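Local coordinates for protein 2-keto-3-deoxy-D-arabinonate dehydratase (Sulfolobus solfataricus, PDB 2Q1D) that dehydrates 2-dehydro-3-deoxy-D-arabinonate to 2,5-dioxopentanoate in a pentose oxidation pathway, with magnesium or calcium as cofactor, at residues 208-213 against 256-261. Numbering follows the deposited sequence.
With DO4 (2,5-dioxopentanoic acid), chain C.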
loop_
_atom_site.group_PDB
_atom_site.type_symbol
_atom_site.label_atom_id
_atom_site.label_comp_id
_atom_site.label_asym_id
_atom_site.label_seq_id
_atom_site.Cartn_x
_atom_site.Cartn_y
_atom_site.Cartn_z
ATOM N N ILE A 208 33.844 23.149 12.942
ATOM C CA ILE A 208 33.637 22.558 11.623
ATOM C C ILE A 208 34.996 22.504 10.911
ATOM O O ILE A 208 35.728 23.501 10.880
ATOM C CB ILE A 208 32.585 23.364 10.789
ATOM C CG1 ILE A 208 31.276 23.519 11.570
ATOM C CG2 ILE A 208 32.339 22.725 9.401
ATOM C CD1 ILE A 208 30.251 24.370 10.876
ATOM N N THR A 209 35.329 21.348 10.340
ATOM C CA THR A 209 36.649 21.131 9.764
ATOM C C THR A 209 36.549 20.419 8.438
ATOM O O THR A 209 36.045 19.298 8.381
ATOM C CB THR A 209 37.490 20.259 10.700
ATOM O OG1 THR A 209 37.546 20.880 11.986
ATOM C CG2 THR A 209 38.903 20.049 10.150
ATOM N N LEU A 210 37.043 21.060 7.379
ATOM C CA LEU A 210 37.092 20.430 6.057
ATOM C C LEU A 210 38.513 19.951 5.736
ATOM O O LEU A 210 39.478 20.675 5.979
ATOM C CB LEU A 210 36.570 21.389 4.971
ATOM C CG LEU A 210 36.751 21.060 3.477
ATOM C CD1 LEU A 210 36.010 19.810 3.051
ATOM C CD2 LEU A 210 36.328 22.228 2.611
ATOM N N LYS A 211 38.634 18.720 5.235
ATOM C CA LYS A 211 39.867 18.219 4.618
ATOM C C LYS A 211 39.491 17.701 3.237
ATOM O O LYS A 211 38.444 17.067 3.079
ATOM C CB LYS A 211 40.458 17.064 5.413
ATOM C CG LYS A 211 40.988 17.407 6.804
ATOM C CD LYS A 211 41.316 16.138 7.637
ATOM C CE LYS A 211 42.168 15.125 6.835
ATOM N NZ LYS A 211 42.471 13.842 7.564
ATOM N N ILE A 212 40.314 17.988 2.231
ATOM C CA ILE A 212 40.192 17.313 0.931
ATOM C C ILE A 212 41.421 16.411 0.764
ATOM O O ILE A 212 42.535 16.816 1.107
ATOM C CB ILE A 212 40.057 18.295 -0.248
ATOM C CG1 ILE A 212 38.926 19.303 0.027
ATOM C CG2 ILE A 212 39.857 17.520 -1.562
ATOM C CD1 ILE A 212 38.825 20.471 -0.956
ATOM N N VAL A 213 41.219 15.188 0.272
ATOM C CA VAL A 213 42.307 14.219 0.148
ATOM C C VAL A 213 42.468 13.742 -1.295
ATOM O O VAL A 213 41.544 13.157 -1.867
ATOM C CB VAL A 213 42.121 13.030 1.123
ATOM C CG1 VAL A 213 43.148 11.907 0.844
ATOM C CG2 VAL A 213 42.188 13.515 2.565
ATOM N N THR A 256 28.088 28.043 4.796
ATOM C CA THR A 256 29.468 27.652 5.101
ATOM C C THR A 256 30.367 28.832 5.416
ATOM O O THR A 256 30.128 29.943 4.936
ATOM C CB THR A 256 30.118 26.876 3.935
ATOM O OG1 THR A 256 31.300 26.229 4.404
ATOM C CG2 THR A 256 30.501 27.806 2.799
ATOM N N ALA A 257 31.410 28.566 6.204
ATOM C CA ALA A 257 32.471 29.539 6.497
ATOM C C ALA A 257 33.879 29.117 6.006
ATOM O O ALA A 257 34.853 29.808 6.287
ATOM C CB ALA A 257 32.511 29.840 7.989
ATOM N N ILE A 258 33.985 27.997 5.288
ATOM C CA ILE A 258 35.279 27.496 4.810
ATOM C C ILE A 258 35.316 27.418 3.290
ATOM O O ILE A 258 34.610 26.623 2.681
ATOM C CB ILE A 258 35.604 26.140 5.431
ATOM C CG1 ILE A 258 35.655 26.278 6.957
ATOM C CG2 ILE A 258 36.928 25.624 4.900
ATOM C CD1 ILE A 258 35.480 25.006 7.735
ATOM N N VAL A 259 36.138 28.259 2.676
ATOM C CA VAL A 259 36.111 28.402 1.219
ATOM C C VAL A 259 37.521 28.319 0.580
ATOM O O VAL A 259 38.236 29.321 0.534
ATOM C CB VAL A 259 35.401 29.734 0.801
ATOM C CG1 VAL A 259 35.218 29.819 -0.706
ATOM C CG2 VAL A 259 34.053 29.882 1.498
ATOM N N PRO A 260 37.934 27.119 0.108
ATOM C CA PRO A 260 39.185 26.976 -0.664
ATOM C C PRO A 260 39.360 27.996 -1.800
ATOM O O PRO A 260 38.387 28.609 -2.240
ATOM C CB PRO A 260 39.079 25.560 -1.246
ATOM C CG PRO A 260 38.228 24.815 -0.281
ATOM C CD PRO A 260 37.270 25.816 0.329
ATOM N N GLY A 261 40.598 28.161 -2.264
ATOM C CA GLY A 261 40.907 29.054 -3.378
ATOM C C GLY A 261 40.489 28.494 -4.729
ATOM O O GLY A 261 39.954 27.381 -4.818
HETATM O O3 DO4 C . 26.041 31.807 -3.431
HETATM C C5 DO4 C . 25.205 31.701 -2.550
HETATM C C4 DO4 C . 25.234 30.490 -1.649
HETATM C C3 DO4 C . 26.006 30.820 -0.377
HETATM C C2 DO4 C . 26.188 29.549 0.413
HETATM O O5 DO4 C . 25.767 28.486 -0.025
HETATM C C1 DO4 C . 26.864 29.552 1.708
HETATM O O1 DO4 C . 27.296 30.628 2.188
HETATM O O2 DO4 C . 26.981 28.451 2.301
#
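With CG1 of Ile258 turned anti to its carbonyl carbon (chi1 -60°) and CG2 anti to its backbone N, this side chain reaches Leu210 and Ile208 with separate branches. Its CG2 lies 4.1 Å from CD2 of Leu210, the leucine and isoleucine lying alongside and pointing opposite ways. Its CD1 continues in a nearly extended line (chi2 159°) to 3.5 Å from the carbonyl O of Ile208 and also meets CG2 of that residue. Leu210 uses the same CD2 methyl against Pro260, 4.3 Å from ring atom CG. Ile212 CD1 touches that CG too, at 4.4 Å. Ile208, Leu210 and Ile212, on one face of strand 207-214, thus turn to the loop, and the side-chain contacts of this buried join are all apolar, with one methyl also lying against a backbone carbonyl; the strand's own backbone bonds go to its neighbours 217-225 and 271-276. Pro144 packs on Ile208, Leu210 and Ile258 alike. At the loop's other end, Thr256 N donates to O2 of the bound dioxopentanoic acid over 2.8 Å. OG1 of Thr256 is hydrogen-bonded to the carbonyl O of Pro144 and weakly receives Ile258 N at 3.3 Å, which ties the anchored isoleucine to the ligand-binding residue. A loop resting on a sheet by hydrophobic side chains while donating one backbone N-H to the ligand, which Lys182 NZ and Ile81 N also bind, belongs here to the substrate site of the FAH fold, beside the magnesium-binding Glu143 and Glu145.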